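Local coordinates for putative SAM-dependent O-methyltranferase (Podospora anserina, PDB 4YMH) that is an S-adenosylmethionine-dependent O-methyltransferase of the cation-dependent family, here with bound S-adenosyl-L-homocysteine, the product left after methyl transfer, at the interface of chains A and B. Numbering follows the deposited sequence. Chains: chain A/B, Putative SAM-dependent O-methyltranferase.

The interface of chains A and B. Residues chain A 5, 175, 181, 223; chain B 6, 16-17, 19-20.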
ATOM      1  N   ILE A   5      11.149   6.776   2.786  1.00 20.90           N
ATOM      2  CA  ILE A   5      10.811   6.142   4.054  1.00 19.38           C
ATOM      3  C   ILE A   5      11.132   7.030   5.256  1.00 16.95           C
ATOM      4  O   ILE A   5      12.223   7.573   5.358  1.00 17.41           O
ATOM      5  CB  ILE A   5      11.563   4.792   4.185  1.00 19.82           C
ATOM      6  CG1 ILE A   5      11.124   3.849   3.064  1.00 17.64           C
ATOM      7  CG2 ILE A   5      11.363   4.156   5.548  1.00 21.41           C
ATOM      8  CD1 ILE A   5      12.000   2.615   2.952  1.00 18.65           C
ATOM      9  N   PHE A 175      11.104  -7.777   3.482  1.00 16.26           N
ATOM     10  CA  PHE A 175      12.276  -7.085   4.033  1.00 15.41           C
ATOM     11  C   PHE A 175      13.083  -7.943   5.005  1.00 16.62           C
ATOM     12  O   PHE A 175      14.227  -7.616   5.303  1.00 19.57           O
ATOM     13  CB  PHE A 175      11.862  -5.813   4.777  1.00 16.58           C
ATOM     14  CG  PHE A 175      11.505  -4.655   3.876  1.00 16.22           C
ATOM     15  CD1 PHE A 175      11.776  -4.691   2.513  1.00 15.12           C
ATOM     16  CD2 PHE A 175      10.916  -3.523   4.406  1.00 15.26           C
ATOM     17  CE1 PHE A 175      11.458  -3.607   1.700  1.00 12.88           C
ATOM     18  CE2 PHE A 175      10.586  -2.440   3.591  1.00 18.32           C
ATOM     19  CZ  PHE A 175      10.859  -2.484   2.243  1.00 17.28           C
ATOM     20  N   ILE A 181      17.787  -6.177   2.769  1.00 14.46           N
ATOM     21  CA  ILE A 181      18.547  -5.084   2.172  1.00 15.20           C
ATOM     22  C   ILE A 181      20.043  -5.210   2.522  1.00 19.65           C
ATOM     23  O   ILE A 181      20.919  -5.020   1.680  1.00 17.62           O
ATOM     24  CB  ILE A 181      17.988  -3.703   2.611  1.00 19.76           C
ATOM     25  CG1 ILE A 181      16.535  -3.544   2.163  1.00 17.95           C
ATOM     26  CG2 ILE A 181      18.837  -2.568   2.006  1.00 18.58           C
ATOM     27  CD1 ILE A 181      15.491  -4.146   3.130  1.00 17.80           C
ATOM     28  N   PRO A 223       7.352  -0.262   0.805  1.00 18.75           N
ATOM     29  CA  PRO A 223       8.000  -0.217   2.121  1.00 17.55           C
ATOM     30  C   PRO A 223       6.967  -0.004   3.233  1.00 20.53           C
ATOM     31  O   PRO A 223       6.960   1.033   3.915  1.00 19.25           O
ATOM     32  CB  PRO A 223       8.959   0.972   2.007  1.00 17.97           C
ATOM     33  CG  PRO A 223       8.235   1.912   1.064  1.00 16.46           C
ATOM     34  CD  PRO A 223       7.491   1.017   0.074  1.00 21.82           C
TER
ATOM     35  N   LEU B   6       8.723  -0.948  10.820  1.00 18.59           N
ATOM     36  CA  LEU B   6      10.139  -1.228  11.070  1.00 22.70           C
ATOM     37  C   LEU B   6      10.885   0.039  11.457  1.00 19.50           C
ATOM     38  O   LEU B   6      10.767   1.043  10.765  1.00 21.90           O
ATOM     39  CB  LEU B   6      10.803  -1.840   9.833  1.00 17.86           C
ATOM     40  CG  LEU B   6      10.279  -3.221   9.449  1.00 22.40           C
ATOM     41  CD1 LEU B   6      10.980  -3.704   8.201  1.00 24.11           C
ATOM     42  CD2 LEU B   6      10.480  -4.212  10.606  1.00 25.40           C
ATOM     43  N   VAL B  16      17.076   1.538   2.374  1.00 19.95           N
ATOM     44  CA  VAL B  16      15.951   0.655   2.106  1.00 15.98           C
ATOM     45  C   VAL B  16      15.082   1.236   0.997  1.00 18.17           C
ATOM     46  O   VAL B  16      14.618   0.510   0.122  1.00 18.51           O
ATOM     47  CB  VAL B  16      15.110   0.403   3.375  1.00 14.95           C
ATOM     48  CG1 VAL B  16      13.896  -0.450   3.039  1.00 20.74           C
ATOM     49  CG2 VAL B  16      15.990  -0.297   4.437  1.00 16.33           C
ATOM     50  N   SER B  17      14.901   2.553   1.011  1.00 15.37           N
ATOM     51  CA  SER B  17      14.166   3.214  -0.059  1.00 19.08           C
ATOM     52  C   SER B  17      14.862   3.014  -1.423  1.00 17.84           C
ATOM     53  O   SER B  17      14.212   2.677  -2.434  1.00 15.52           O
ATOM     54  CB  SER B  17      13.998   4.702   0.269  1.00 19.70           C
ATOM     55  OG  SER B  17      13.271   5.359  -0.747  1.00 27.49           O
ATOM     56  N   TYR B  19      16.736   0.557  -2.206  1.00 14.39           N
ATOM     57  CA  TYR B  19      16.549  -0.862  -2.518  1.00 18.06           C
ATOM     58  C   TYR B  19      15.163  -1.120  -3.127  1.00 16.97           C
ATOM     59  O   TYR B  19      15.024  -1.897  -4.083  1.00 16.80           O
ATOM     60  CB  TYR B  19      16.737  -1.720  -1.265  1.00 15.81           C
ATOM     61  CG  TYR B  19      16.680  -3.209  -1.530  1.00 15.91           C
ATOM     62  CD1 TYR B  19      17.820  -3.912  -1.867  1.00 18.34           C
ATOM     63  CD2 TYR B  19      15.479  -3.910  -1.434  1.00 16.54           C
ATOM     64  CE1 TYR B  19      17.774  -5.287  -2.108  1.00 21.41           C
ATOM     65  CE2 TYR B  19      15.426  -5.272  -1.681  1.00 17.58           C
ATOM     66  CZ  TYR B  19      16.571  -5.952  -2.017  1.00 19.15           C
ATOM     67  OH  TYR B  19      16.521  -7.299  -2.276  1.00 19.10           O
ATOM     68  N   CYS B  20      14.141  -0.483  -2.571  1.00 16.68           N
ATOM     69  CA  CYS B  20      12.787  -0.587  -3.133  1.00 15.62           C
ATOM     70  C   CYS B  20      12.718  -0.046  -4.540  1.00 15.97           C
ATOM     71  O   CYS B  20      12.026  -0.607  -5.389  1.00 17.72           O
ATOM     72  CB  CYS B  20      11.779   0.159  -2.269  1.00 11.72           C
ATOM     73  SG  CYS B  20      11.498  -0.655  -0.665  1.00 18.61           S
TER
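Helix 10-22 of chain B lies against loop residues of chain A, namely A:Ile5 near the N-terminus, A:Phe175, A:Ile181 and A:Pro223 just after strand 217-222. B:Leu6, in the loop ahead of helix 10-22, adds to chain B's side. The patch is largely apolar.

B:Val16 sits in the middle. CG1, anti to the backbone N (chi1 176°), reaches A:Ile5 CD1 at 3.6 Å. The same methyl stands over one face of the A:Phe175 ring, 3.7 Å from CZ, and also touches the CD1 end of A:Ile181. CG2 lies against A:Ile181 CG1 and CD1. The side chains of A:Ile181 and B:Val16 cross at about a right angle.

Other groups meet the A:Phe175 ring at its edge. B:Leu6 CD1 comes in the ring plane, 3.8 Å from A:Phe175 CD2. B:Cys20 SG comes to the CZ rim, slightly off the plane, 3.5 Å from A:Phe175 CZ. The thiol also makes a weak hydrogen bond to B:Val16 O, one turn back in its own helix. A:Pro223 CB borders the ring in plane and touches the sulfur as well.

A:Ile5 extends its CD1 to the helix backbone, 3.5 Å from B:Ser17 N. At the other end of the patch, A:Ile181 CG1 lies over one face of the B:Tyr19 ring, at its root, 3.7 Å from CG. Its CG2 rests near B:Tyr19 CB. Cutting A:Ile181 back to alanine would probably leave a gap beside both B:Val16 methyls and uncover the face of B:Tyr19 near its CG.

The contact recurs with the chains exchanged about the two-fold axis. It packs each N-terminal helix onto the other subunit and probably helps hold the dimer together.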